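Long-range contacts in deoxyhypusine hydroxylase (Homo sapiens, PDB 4D50), which catalyses the iron- and oxygen-dependent hydroxylation of deoxyhypusine on the translation factor eIF5A, the second and last step of hypusine formation: residues A[242-247]-A[272-277]; A[228-233]-A[249-254]; A[55-60]-A[87-92]; A[120-125]-A[206-211]; A[222-227]-A[254-259]. All blocks are in the same frame, centred on the assembly; numbering follows the deposited sequence.

Interaction 1: residues A[242-247]-A[272-277]. With FE (Fe (III) ion), chain D; PER (peroxide ion), chain E.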
# COMPACT_ATOMS: atom_id res chain seq x y z
N MET A 242 -7.80 -9.02 1.57
CA MET A 242 -6.76 -8.03 1.27
C MET A 242 -7.06 -7.29 -0.05
O MET A 242 -6.82 -6.09 -0.16
CB MET A 242 -5.40 -8.74 1.21
CG MET A 242 -4.24 -7.89 0.78
SD MET A 242 -2.71 -8.83 0.73
CE MET A 242 -3.00 -9.59 -0.86
N VAL A 243 -7.58 -8.01 -1.05
CA VAL A 243 -7.98 -7.41 -2.32
C VAL A 243 -9.26 -6.55 -2.15
O VAL A 243 -9.35 -5.39 -2.65
CB VAL A 243 -8.33 -8.46 -3.39
CG1 VAL A 243 -8.81 -7.81 -4.65
CG2 VAL A 243 -7.06 -9.35 -3.69
N ARG A 244 -10.20 -7.09 -1.41
CA ARG A 244 -11.42 -6.33 -1.21
C ARG A 244 -11.16 -5.04 -0.43
O ARG A 244 -11.68 -3.97 -0.77
CB ARG A 244 -12.50 -7.15 -0.54
CG ARG A 244 -12.93 -8.43 -1.28
CD ARG A 244 -13.85 -9.29 -0.38
NE ARG A 244 -15.04 -8.51 -0.18
CZ ARG A 244 -15.80 -8.52 0.92
NH1 ARG A 244 -15.47 -9.23 1.98
NH2 ARG A 244 -16.79 -7.68 0.93
N HIS A 245 -10.31 -5.12 0.57
CA HIS A 245 -9.86 -3.88 1.29
C HIS A 245 -9.20 -2.84 0.39
O HIS A 245 -9.50 -1.63 0.48
CB HIS A 245 -8.95 -4.21 2.48
CG HIS A 245 -7.69 -3.43 2.48
ND1 HIS A 245 -7.65 -2.13 2.92
CD2 HIS A 245 -6.42 -3.78 2.18
CE1 HIS A 245 -6.42 -1.67 2.78
NE2 HIS A 245 -5.64 -2.67 2.42
N GLU A 246 -8.32 -3.28 -0.55
CA GLU A 246 -7.64 -2.35 -1.39
C GLU A 246 -8.62 -1.66 -2.36
O GLU A 246 -8.48 -0.46 -2.60
CB GLU A 246 -6.50 -3.09 -2.14
CG GLU A 246 -5.28 -2.23 -2.38
CD GLU A 246 -4.64 -1.76 -1.11
OE1 GLU A 246 -4.25 -2.56 -0.27
OE2 GLU A 246 -4.57 -0.52 -0.97
N CYS A 247 -9.59 -2.43 -2.82
CA CYS A 247 -10.68 -1.96 -3.69
C CYS A 247 -11.55 -0.93 -2.94
O CYS A 247 -11.86 0.12 -3.46
CB CYS A 247 -11.48 -3.12 -4.25
SG CYS A 247 -10.56 -3.99 -5.52
N ARG A 272 -13.23 -7.83 9.09
CA ARG A 272 -12.81 -6.65 9.81
C ARG A 272 -11.98 -5.75 8.95
O ARG A 272 -12.19 -4.54 9.00
CB ARG A 272 -11.96 -7.04 11.04
CG ARG A 272 -11.62 -5.83 11.86
CD ARG A 272 -11.14 -6.28 13.23
NE ARG A 272 -10.69 -5.15 13.99
CZ ARG A 272 -10.10 -5.24 15.19
NH1 ARG A 272 -9.97 -6.41 15.76
NH2 ARG A 272 -9.69 -4.15 15.79
N VAL A 273 -11.07 -6.28 8.13
CA VAL A 273 -10.24 -5.42 7.31
C VAL A 273 -11.10 -4.63 6.28
O VAL A 273 -10.85 -3.44 5.99
CB VAL A 273 -9.13 -6.22 6.60
CG1 VAL A 273 -8.14 -5.26 5.98
CG2 VAL A 273 -8.40 -7.14 7.59
N VAL A 274 -12.13 -5.27 5.75
CA VAL A 274 -13.07 -4.63 4.87
C VAL A 274 -13.99 -3.62 5.55
O VAL A 274 -14.09 -2.45 5.09
CB VAL A 274 -13.92 -5.69 4.09
CG1 VAL A 274 -14.99 -5.00 3.23
CG2 VAL A 274 -12.99 -6.53 3.24
N ARG A 275 -14.60 -3.97 6.66
CA ARG A 275 -15.32 -2.94 7.44
C ARG A 275 -14.53 -1.71 7.77
O ARG A 275 -15.00 -0.58 7.66
CB ARG A 275 -15.90 -3.50 8.78
CG ARG A 275 -16.93 -4.59 8.69
CD ARG A 275 -17.48 -4.77 10.12
NE ARG A 275 -16.51 -5.11 11.18
CZ ARG A 275 -16.11 -6.36 11.44
NH1 ARG A 275 -16.46 -7.35 10.64
NH2 ARG A 275 -15.27 -6.63 12.43
N GLU A 276 -13.30 -1.92 8.26
CA GLU A 276 -12.52 -0.76 8.69
C GLU A 276 -12.07 0.09 7.55
O GLU A 276 -12.05 1.32 7.69
CB GLU A 276 -11.32 -1.23 9.48
CG GLU A 276 -11.71 -1.74 10.83
CD GLU A 276 -10.52 -2.22 11.68
OE1 GLU A 276 -9.32 -2.32 11.24
OE2 GLU A 276 -10.86 -2.52 12.87
N SER A 277 -11.77 -0.53 6.41
CA SER A 277 -11.48 0.29 5.21
C SER A 277 -12.66 1.16 4.81
O SER A 277 -12.50 2.35 4.51
CB SER A 277 -10.98 -0.49 3.97
OG SER A 277 -9.71 -0.97 4.29
FE FE D . -3.55 -2.58 1.71
O1 PER E . -2.02 -4.89 1.77
O2 PER E . -3.56 -4.76 1.68
O HOH W 1 -3.62 -0.42 1.57
O HOH W 2 -1.45 -2.31 0.63
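His245 touches the helix of Ser277 with one edge of its ring and a metal with the other, a worked example of a second-shell residue orienting a ligand. The two helical segments run nearly parallel, their axes 8.5 Å apart at 4°. From the backbone outward, CB of His245 lies 3.7 Å from CG1 of Val273, which adopts two conformers, one of which makes this contact. ND1 then donates to OG of Ser277 at 2.7 Å, almost straight (165°) and near the ring plane. At the tip, NE2 binds the iron at 2.2 Å, and O2 of the peroxide sits at the ring edge, 3.0 Å from NE2. The hydroxyl of Ser277, placed beside its own backbone N (chi1 -68°), donates onward to Val273 O at 3.2 Å. An alanine in place of Ser277 would probably leave ND1 without its acceptor and the imidazole freer to turn about its bond to the iron. Glu246 OE1 joins the same iron. Val274 CG2 lies over one face of the Arg244 guanidinium, toward its rim; NH2 hydrogen-bonds Leu234 O and pairs with Asp269 in a salt bridge. Helix 57-70 packs Leu58 on both His245 and Ser277, while helix 208-221 lies against Met242 and Glu246.

Interaction 2: residues A[228-233]-A[249-254]; sequences PQLAAA and EALGAI
Leu230 and Ala231 meet Ala250, Leu251 and Ile254 without a single ring, amide or charged plane among the touching side chains, so the contact has no flat groups whose faces or edges could be matched; methyl and methylene groups take their place. The principle illustrated is how branched aliphatic chains fill the space between two helices that run roughly antiparallel, here at 141° with their axes 9.8 Å apart. Leu230 is the middle of the arrangement. Its CB rests 3.8 Å from CD2 of Leu251, while its CD1 reaches further and is shared by two partners, CB of Ala250 and CD1 of Ile254, each 3.9 Å from it. In Leu251 the CG lies beside the backbone N (chi1 -73°), and the two methyls beyond it divide the work: CD2 goes to Leu230, and CD1 approaches the backbone of the other helix, 3.8 Å from CA of Ala231. The small side chain of Ala231 lets that methyl come in beside the helix, with CB of Ala231 at 4.2 Å. Cys247, on the same helix as Ala250, also packs on Leu230, and Val227 and Cys259 adjoin Leu251. No hydrogen bond or salt bridge crosses between the segments, which implies that cohesion rests on dispersion and the hydrophobic effect, and that complementarity of shape, more than directed bonding, probably governs how these two helices lie against each other.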
# COMPACT_ATOMS: atom_id res chain seq x y z
N PRO A 228 -17.07 0.74 -11.41
CA PRO A 228 -17.89 -0.42 -11.45
C PRO A 228 -17.13 -1.66 -11.12
O PRO A 228 -17.62 -2.46 -10.38
CB PRO A 228 -18.44 -0.44 -12.90
CG PRO A 228 -18.39 0.97 -13.34
CD PRO A 228 -17.27 1.61 -12.59
N GLN A 229 -15.93 -1.83 -11.69
CA GLN A 229 -15.13 -3.01 -11.43
C GLN A 229 -14.60 -3.03 -10.02
O GLN A 229 -14.54 -4.09 -9.42
CB GLN A 229 -14.05 -3.11 -12.49
CG GLN A 229 -14.65 -3.58 -13.84
CD GLN A 229 -14.79 -5.09 -13.87
OE1 GLN A 229 -13.82 -5.81 -13.64
NE2 GLN A 229 -16.00 -5.57 -14.17
N LEU A 230 -14.21 -1.88 -9.50
CA LEU A 230 -13.75 -1.78 -8.08
C LEU A 230 -14.85 -2.10 -7.10
O LEU A 230 -14.66 -2.89 -6.16
CB LEU A 230 -13.25 -0.42 -7.78
CG LEU A 230 -11.86 -0.05 -8.39
CD1 LEU A 230 -11.61 1.44 -8.26
CD2 LEU A 230 -10.75 -0.83 -7.74
N ALA A 231 -16.02 -1.59 -7.39
CA ALA A 231 -17.22 -1.91 -6.58
C ALA A 231 -17.66 -3.37 -6.67
O ALA A 231 -18.00 -4.00 -5.65
CB ALA A 231 -18.35 -1.00 -6.92
N ALA A 232 -17.62 -3.94 -7.86
CA ALA A 232 -17.88 -5.40 -8.06
C ALA A 232 -16.90 -6.28 -7.30
O ALA A 232 -17.24 -7.30 -6.76
CB ALA A 232 -17.81 -5.74 -9.51
N ALA A 233 -15.61 -5.96 -7.37
CA ALA A 233 -14.59 -6.71 -6.58
C ALA A 233 -14.91 -6.62 -5.08
O ALA A 233 -14.79 -7.58 -4.37
CB ALA A 233 -13.16 -6.25 -6.91
N GLU A 249 -10.48 0.96 -0.38
CA GLU A 249 -9.64 2.14 -0.28
C GLU A 249 -9.65 2.93 -1.56
O GLU A 249 -9.71 4.15 -1.50
CB GLU A 249 -8.19 1.78 0.05
CG GLU A 249 -7.86 1.58 1.51
CD GLU A 249 -6.43 2.06 1.89
OE1 GLU A 249 -5.68 2.75 1.15
OE2 GLU A 249 -6.05 1.72 3.00
N ALA A 250 -9.53 2.24 -2.72
CA ALA A 250 -9.58 2.93 -4.02
C ALA A 250 -10.88 3.70 -4.24
O ALA A 250 -10.88 4.87 -4.66
CB ALA A 250 -9.31 1.94 -5.14
N LEU A 251 -11.96 3.07 -3.86
CA LEU A 251 -13.30 3.68 -3.94
C LEU A 251 -13.33 4.92 -3.02
O LEU A 251 -13.92 5.97 -3.41
CB LEU A 251 -14.40 2.68 -3.54
CG LEU A 251 -14.63 1.63 -4.63
CD1 LEU A 251 -15.51 0.47 -4.20
CD2 LEU A 251 -15.15 2.29 -5.88
N GLY A 252 -12.76 4.77 -1.84
CA GLY A 252 -12.54 5.87 -0.91
C GLY A 252 -11.78 7.06 -1.46
O GLY A 252 -12.19 8.23 -1.25
N ALA A 253 -10.68 6.80 -2.17
CA ALA A 253 -9.94 7.84 -2.78
C ALA A 253 -10.72 8.57 -3.88
O ALA A 253 -10.61 9.78 -3.96
CB ALA A 253 -8.71 7.24 -3.37
N ILE A 254 -11.48 7.82 -4.69
CA ILE A 254 -12.20 8.40 -5.82
C ILE A 254 -13.31 9.24 -5.24
O ILE A 254 -13.49 10.38 -5.62
CB ILE A 254 -12.66 7.32 -6.80
CG1 ILE A 254 -11.40 6.64 -7.38
CG2 ILE A 254 -13.53 7.86 -7.93
CD1 ILE A 254 -11.62 5.31 -8.05

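Interaction 3: residues A[55-60]-A[87-92]; sequences DSALLK and RQEPMV. With PER (peroxide ion), chain E.
Ala57 and Lys60 face Glu89 and Val92 where two helices begin, the CA atoms of Lys60 and Val92 coming within 6.3 Å, with Ser56 and Glu89 at the N-cap positions. Lys60 bends at its third torsion (chi3 -72°) before its NZ forms a salt bridge with OE1 of Glu89 at 3.2 Å, OE1 accepting on its syn lone pair; the two side chains meet at about a right angle. A water completes the grip: it accepts from Lys60 NZ and donates to Glu89 OE2 at 2.6 Å and to Asp55 O. The carboxylate also lies against a methyl, CB of Ala57 standing 3.7 Å from CD of Glu89. Deeper in, CG2 of Val92 fits between Ala57 O, at 3.5 Å, and CB of Lys60, at 3.9 Å. Met91, extended beyond CG in one of its two conformers, brings CE near Leu58 CD1 and 3.8 Å from O2 of the peroxide. A salt bridge and its water set beside apolar packing is thus the principle at work. Two successive HEAT-like repeats join side by side here, at the starts of helices 57-70 and 90-103, and their inner edge forms part of the peroxide pocket, where His61, touched by Met91 and Val92, binds iron.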
# COMPACT_ATOMS: atom_id res chain seq x y z
N ASP A 55 -4.49 -4.47 17.58
CA ASP A 55 -5.34 -5.46 17.09
C ASP A 55 -5.73 -5.39 15.63
O ASP A 55 -6.09 -6.39 15.04
CB ASP A 55 -6.70 -5.21 17.82
CG ASP A 55 -7.22 -6.38 18.46
OD1 ASP A 55 -6.40 -7.26 18.85
OD2 ASP A 55 -8.50 -6.36 18.60
N SER A 56 -5.76 -4.19 15.08
CA SER A 56 -6.22 -3.96 13.73
C SER A 56 -5.16 -4.30 12.70
O SER A 56 -4.21 -3.59 12.60
CB SER A 56 -6.63 -2.51 13.56
OG SER A 56 -6.86 -2.09 12.18
N ALA A 57 -5.44 -5.30 11.88
CA ALA A 57 -4.48 -5.69 10.75
C ALA A 57 -4.40 -4.54 9.74
O ALA A 57 -3.30 -4.25 9.20
CB ALA A 57 -4.97 -6.94 10.02
N LEU A 58 -5.53 -3.90 9.46
CA LEU A 58 -5.59 -2.69 8.60
C LEU A 58 -4.62 -1.61 9.11
O LEU A 58 -3.73 -1.15 8.38
CB LEU A 58 -6.99 -2.09 8.51
CG LEU A 58 -7.03 -0.87 7.60
CD1 LEU A 58 -6.78 -1.25 6.14
CD2 LEU A 58 -8.38 -0.16 7.65
N LEU A 59 -4.73 -1.28 10.39
CA LEU A 59 -3.84 -0.25 10.90
C LEU A 59 -2.39 -0.72 10.82
O LEU A 59 -1.53 -0.02 10.34
CB LEU A 59 -4.23 0.16 12.33
CG LEU A 59 -3.36 1.28 12.89
CD1 LEU A 59 -3.42 2.60 12.16
CD2 LEU A 59 -3.79 1.47 14.38
N LYS A 60 -2.10 -1.95 11.26
CA LYS A 60 -0.72 -2.43 11.32
C LYS A 60 -0.01 -2.46 9.96
O LYS A 60 1.16 -2.11 9.85
CB LYS A 60 -0.64 -3.80 11.94
CG LYS A 60 -0.85 -3.83 13.45
CD LYS A 60 -0.55 -5.22 14.03
CE LYS A 60 -1.62 -6.21 13.65
NZ LYS A 60 -1.52 -7.51 14.37
N ARG A 87 3.04 -14.76 13.52
CA ARG A 87 1.73 -14.51 14.11
C ARG A 87 1.04 -13.30 13.41
O ARG A 87 -0.22 -13.23 13.38
CB ARG A 87 1.84 -14.25 15.61
CG ARG A 87 2.58 -15.33 16.40
CD ARG A 87 3.57 -14.70 17.38
NE ARG A 87 3.47 -15.39 18.67
CZ ARG A 87 2.82 -14.93 19.75
NH1 ARG A 87 2.28 -13.70 19.77
NH2 ARG A 87 2.78 -15.67 20.84
N GLN A 88 1.82 -12.41 12.80
CA GLN A 88 1.22 -11.26 12.08
C GLN A 88 0.41 -11.75 10.88
O GLN A 88 0.83 -12.69 10.23
CB GLN A 88 2.29 -10.25 11.61
CG GLN A 88 3.04 -9.52 12.69
CD GLN A 88 2.27 -8.42 13.38
OE1 GLN A 88 2.79 -7.75 14.23
NE2 GLN A 88 1.04 -8.23 13.00
N GLU A 89 -0.72 -11.10 10.52
CA GLU A 89 -1.51 -11.50 9.33
C GLU A 89 -0.61 -11.41 8.10
O GLU A 89 0.25 -10.55 8.10
CB GLU A 89 -2.70 -10.57 9.12
CG GLU A 89 -3.72 -10.51 10.30
CD GLU A 89 -3.24 -9.84 11.62
OE1 GLU A 89 -2.15 -9.15 11.75
OE2 GLU A 89 -4.01 -9.98 12.59
N PRO A 90 -0.88 -12.21 7.05
CA PRO A 90 -0.18 -12.12 5.75
C PRO A 90 -0.05 -10.67 5.17
O PRO A 90 1.00 -10.28 4.63
CB PRO A 90 -1.07 -12.97 4.82
CG PRO A 90 -1.72 -13.96 5.71
CD PRO A 90 -1.92 -13.27 7.03
N MET A 91 -1.14 -9.95 5.23
CA MET A 91 -1.23 -8.58 4.74
C MET A 91 -0.20 -7.68 5.46
O MET A 91 0.39 -6.76 4.85
CB MET A 91 -2.67 -8.12 4.98
CG MET A 91 -3.00 -6.67 5.02
SD MET A 91 -4.79 -6.65 5.32
CE MET A 91 -5.06 -4.91 5.12
N VAL A 92 0.00 -7.96 6.74
CA VAL A 92 0.89 -7.17 7.52
C VAL A 92 2.35 -7.57 7.16
O VAL A 92 3.22 -6.70 6.98
CB VAL A 92 0.60 -7.33 9.02
CG1 VAL A 92 1.66 -6.66 9.81
CG2 VAL A 92 -0.75 -6.66 9.36
O1 PER E . -2.02 -4.89 1.77
O2 PER E . -3.56 -4.76 1.68
O HOH W 3 -4.13 -8.45 14.73

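Interaction 4: residues A[120-125]-A[206-211]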
# COMPACT_ATOMS: atom_id res chain seq x y z
N VAL A 120 3.82 -18.43 3.14
CA VAL A 120 2.65 -17.55 2.92
C VAL A 120 2.96 -16.87 1.58
O VAL A 120 3.93 -16.12 1.44
CB VAL A 120 2.51 -16.51 4.02
CG1 VAL A 120 1.43 -15.49 3.68
CG2 VAL A 120 2.18 -17.20 5.37
N ILE A 121 2.13 -17.17 0.63
CA ILE A 121 2.39 -16.85 -0.78
C ILE A 121 2.50 -15.32 -1.03
O ILE A 121 3.41 -14.88 -1.76
CB ILE A 121 1.35 -17.46 -1.68
CG1 ILE A 121 1.72 -17.28 -3.13
CG2 ILE A 121 -0.07 -16.89 -1.41
CD1 ILE A 121 3.01 -17.94 -3.54
N GLU A 122 1.63 -14.55 -0.39
CA GLU A 122 1.71 -13.06 -0.46
C GLU A 122 3.11 -12.59 -0.03
O GLU A 122 3.72 -11.61 -0.57
CB GLU A 122 0.74 -12.40 0.51
CG GLU A 122 -0.71 -12.55 0.13
CD GLU A 122 -1.35 -13.86 0.53
OE1 GLU A 122 -0.73 -14.71 1.22
OE2 GLU A 122 -2.55 -13.99 0.19
N VAL A 123 3.64 -13.24 0.98
CA VAL A 123 4.97 -12.81 1.54
C VAL A 123 6.13 -13.19 0.59
O VAL A 123 6.96 -12.43 0.35
CB VAL A 123 5.23 -13.43 2.94
CG1 VAL A 123 6.62 -13.12 3.49
CG2 VAL A 123 4.16 -12.96 3.92
N ALA A 124 6.17 -14.45 0.20
CA ALA A 124 7.05 -14.96 -0.83
C ALA A 124 7.07 -14.09 -2.07
O ALA A 124 8.13 -13.63 -2.47
CB ALA A 124 6.68 -16.35 -1.22
N GLU A 125 5.88 -13.82 -2.63
CA GLU A 125 5.79 -12.95 -3.79
C GLU A 125 6.27 -11.52 -3.56
O GLU A 125 6.98 -10.99 -4.42
CB GLU A 125 4.37 -12.92 -4.38
CG GLU A 125 4.00 -14.26 -4.98
CD GLU A 125 2.65 -14.25 -5.72
OE1 GLU A 125 1.80 -13.43 -5.38
OE2 GLU A 125 2.42 -15.13 -6.56
N GLY A 206 -4.07 -13.24 -12.04
CA GLY A 206 -2.96 -13.32 -11.08
C GLY A 206 -3.28 -13.77 -9.67
O GLY A 206 -4.35 -14.23 -9.36
N SER A 207 -2.29 -13.61 -8.83
CA SER A 207 -2.40 -13.92 -7.43
C SER A 207 -3.17 -12.82 -6.72
O SER A 207 -3.40 -11.74 -7.26
CB SER A 207 -0.97 -13.99 -6.85
OG SER A 207 -0.32 -12.72 -6.88
N ALA A 208 -3.49 -13.08 -5.44
CA ALA A 208 -4.11 -12.07 -4.60
C ALA A 208 -3.22 -10.84 -4.44
O ALA A 208 -3.69 -9.72 -4.54
CB ALA A 208 -4.44 -12.68 -3.22
N LEU A 209 -1.89 -11.01 -4.28
CA LEU A 209 -0.98 -9.84 -4.21
C LEU A 209 -1.13 -8.97 -5.44
O LEU A 209 -1.35 -7.74 -5.33
CB LEU A 209 0.47 -10.29 -4.09
CG LEU A 209 1.39 -9.21 -3.55
CD1 LEU A 209 1.18 -8.94 -2.09
CD2 LEU A 209 2.84 -9.57 -3.82
N PHE A 210 -1.05 -9.60 -6.63
CA PHE A 210 -1.24 -8.90 -7.90
C PHE A 210 -2.54 -8.13 -7.98
O PHE A 210 -2.52 -6.91 -8.32
CB PHE A 210 -1.19 -9.92 -9.05
CG PHE A 210 -1.46 -9.35 -10.45
CD1 PHE A 210 -2.77 -9.25 -10.94
CD2 PHE A 210 -0.44 -8.93 -11.27
CE1 PHE A 210 -3.02 -8.82 -12.21
CE2 PHE A 210 -0.71 -8.36 -12.53
CZ PHE A 210 -1.99 -8.34 -12.99
N ARG A 211 -3.65 -8.76 -7.64
CA ARG A 211 -4.97 -8.09 -7.70
C ARG A 211 -5.02 -6.91 -6.74
O ARG A 211 -5.62 -5.87 -7.02
CB ARG A 211 -6.09 -9.07 -7.35
CG ARG A 211 -6.30 -10.03 -8.51
CD ARG A 211 -7.61 -10.81 -8.42
NE ARG A 211 -7.79 -11.50 -7.18
CZ ARG A 211 -7.30 -12.72 -6.88
NH1 ARG A 211 -6.49 -13.36 -7.74
NH2 ARG A 211 -7.61 -13.30 -5.69
O HOH W 4 -0.37 -13.58 -3.55
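Glu125 and Ser207 form the close part of this contact, where a single carboxylate oxygen does most of the work. The side chain of Glu125, extended beyond CG, reaches across to the start of the facing helix, and its OE1 accepts from OG of Ser207 at 2.7 Å, on the syn side and 19° out of the carboxylate plane. That hydroxyl, which sits between its own backbone N and carbonyl carbon (chi1 66°), also accepts from Phe210 N at 3.2 Å, a capping bond almost straight at 174°. The serine therefore caps its helix through the oxygen and donates a hydrogen bond to the glutamate, illustrating how one hydroxyl can serve two structural ends. OE1 of Glu125 takes a second donor, a water 2.8 Å away that in turn accepts from Leu209 N. Alongside, CD2 of Leu209 packs 3.7 Å from CB of Glu125 and 3.9 Å from Glu122 O. The other side is looser: Glu122, bent at chi2, brings OE2 no nearer than 4.1 Å to CB of Ala208, and the touching residues apart from Leu209 are partly exposed. Leu209 leads inward toward His94 and His212, both ligands of one iron. Helix 121-140 thus meets helix 208-221 at their N-terminal ends, with helix 90-103 beside Val123 and Leu209, helix 177-190 reaching Glu125 and Leu209, and Met242 of helix 241-254 touching Glu122 and Ala208.

Interaction 5: residues A[222-227]-A[254-259]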
# COMPACT_ATOMS: atom_id res chain seq x y z
N GLN A 222 -7.32 7.01 -9.90
CA GLN A 222 -8.52 7.79 -9.53
C GLN A 222 -9.41 8.07 -10.73
O GLN A 222 -10.19 9.06 -10.72
CB GLN A 222 -8.14 9.12 -8.80
CG GLN A 222 -8.36 9.08 -7.31
CD GLN A 222 -8.27 10.45 -6.64
OE1 GLN A 222 -7.45 10.68 -5.79
NE2 GLN A 222 -9.15 11.37 -7.03
N HIS A 223 -9.36 7.24 -11.77
CA HIS A 223 -10.19 7.42 -12.93
C HIS A 223 -11.51 6.67 -12.72
O HIS A 223 -11.54 5.47 -12.38
CB HIS A 223 -9.58 6.91 -14.19
CG HIS A 223 -10.25 7.43 -15.42
ND1 HIS A 223 -11.50 7.02 -15.85
CD2 HIS A 223 -9.85 8.39 -16.29
CE1 HIS A 223 -11.84 7.68 -16.94
NE2 HIS A 223 -10.86 8.51 -17.24
N GLU A 224 -12.60 7.40 -12.93
CA GLU A 224 -13.93 6.93 -12.60
C GLU A 224 -14.41 5.71 -13.44
O GLU A 224 -15.35 5.02 -13.06
CB GLU A 224 -14.90 8.13 -12.78
CG GLU A 224 -16.14 8.15 -11.91
CD GLU A 224 -16.94 9.45 -12.08
OE1 GLU A 224 -16.33 10.54 -12.23
OE2 GLU A 224 -18.20 9.37 -12.04
N ALA A 225 -13.77 5.46 -14.59
CA ALA A 225 -14.14 4.34 -15.49
C ALA A 225 -13.96 3.01 -14.78
O ALA A 225 -14.59 2.04 -15.17
CB ALA A 225 -13.35 4.33 -16.79
N ALA A 226 -13.11 3.00 -13.74
CA ALA A 226 -12.78 1.77 -12.97
C ALA A 226 -13.72 1.49 -11.82
O ALA A 226 -13.67 0.39 -11.29
CB ALA A 226 -11.38 1.84 -12.40
N VAL A 227 -14.61 2.44 -11.50
CA VAL A 227 -15.49 2.33 -10.32
C VAL A 227 -16.34 1.05 -10.31
O VAL A 227 -16.36 0.38 -9.31
CB VAL A 227 -16.31 3.61 -10.08
CG1 VAL A 227 -17.46 3.39 -9.08
CG2 VAL A 227 -15.42 4.73 -9.64
N ILE A 254 -11.48 7.82 -4.69
CA ILE A 254 -12.20 8.40 -5.82
C ILE A 254 -13.31 9.24 -5.24
O ILE A 254 -13.49 10.38 -5.62
CB ILE A 254 -12.66 7.32 -6.80
CG1 ILE A 254 -11.40 6.64 -7.38
CG2 ILE A 254 -13.53 7.86 -7.93
CD1 ILE A 254 -11.62 5.31 -8.05
N ALA A 255 -14.05 8.68 -4.29
CA ALA A 255 -15.00 9.44 -3.43
C ALA A 255 -16.19 10.06 -4.22
O ALA A 255 -16.75 11.08 -3.78
CB ALA A 255 -14.26 10.48 -2.63
N ARG A 256 -16.57 9.45 -5.35
CA ARG A 256 -17.72 9.91 -6.11
C ARG A 256 -18.92 9.30 -5.39
O ARG A 256 -18.79 8.29 -4.70
CB ARG A 256 -17.67 9.43 -7.58
CG ARG A 256 -16.54 10.06 -8.39
CD ARG A 256 -16.80 11.53 -8.63
NE ARG A 256 -16.45 12.05 -9.94
CZ ARG A 256 -15.60 13.04 -10.24
NH1 ARG A 256 -14.83 13.65 -9.32
NH2 ARG A 256 -15.51 13.44 -11.51
N PRO A 257 -20.12 9.93 -5.52
CA PRO A 257 -21.33 9.39 -4.86
C PRO A 257 -21.54 7.86 -5.06
O PRO A 257 -21.96 7.13 -4.13
CB PRO A 257 -22.43 10.22 -5.54
CG PRO A 257 -21.78 11.57 -5.66
CD PRO A 257 -20.37 11.25 -6.12
N ALA A 258 -21.20 7.32 -6.20
CA ALA A 258 -21.43 5.90 -6.38
C ALA A 258 -20.37 5.06 -5.58
O ALA A 258 -20.60 3.93 -5.28
CB ALA A 258 -21.37 5.50 -7.82
N CYS A 259 -19.21 5.63 -5.33
CA CYS A 259 -18.19 4.92 -4.55
C CYS A 259 -18.65 4.86 -3.13
O CYS A 259 -18.58 3.80 -2.45
CB CYS A 259 -16.87 5.66 -4.54
SG CYS A 259 -16.13 5.90 -6.17
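The turns that link the paired helices of HEAT-like repeats 4 and 5 lie against each other here, Gln222, Glu224 and Val227 of one meeting Ile254, Arg256 and Cys259 of the other. Both turns leave their helix through a residue of positive phi, Gln222 in one and Ala255 in the other, a worked example of a repeat reproducing its own geometry. Ile254 fills the space between them. Its CG1 lies 3.8 Å from CA of Gln222 and 3.9 Å from CG of that residue, the two side chains sliding past each other in opposite directions, while its CG2 meets CG2 of Val227 at 4.0 Å. An alanine at Ile254 lacks CG1, CG2 and CD1 and would probably open a gap between Gln222 and Val227, leaving Val227 CG2 with Cys259 as its remaining partner across the turns. That partner is SG, 3.7 Å from CG2. Toward solvent, the side chains of Glu224 and Arg256 cross at about a right angle and form a salt bridge, carboxylate and guanidinium planes 76° apart. Glu224 reaches out with CG anti to its backbone N (chi1 -151°) and the chain extended beyond, whereas Arg256 bends at chi2 and chi3. NE of Arg256 donates to OE1 of Glu224 at 2.7 Å from well above the carboxylate plane, and NH2 adds a weak bond to the same oxygen at 3.1 Å. The chemistry is divided by depth: the largely buried packing of Ile254, Val227 and Cys259 probably sets the spacing of the turns, whereas the short but bent salt bridge, built from two exposed residues, is likely to be screened by water and to add a lesser share.

In the fold
Along the chain interaction 3 closes first, interaction 4 follows, and interactions 5, 2 and 1 come last, with interaction 2 nested inside the loop closed by interaction 5 and interaction 1 crossing both. Helix 241-254 ties the last group together: interactions 1 and 2 both use it, their centres about 11 Å apart, and interactions 2 and 5, centres about 6 Å apart, share Ile254. Interactions 1 and 3, centres about 12 Å apart, lie in different HEAT-repeat ranges yet touch each other and the peroxide, and interaction 4 joins the two ranges again. Contacts 1, 3 and 4 thus gather around the diiron site where the halves meet, whereas interaction 5, its centre about 27 Å from that of interaction 3, belongs to the periphery.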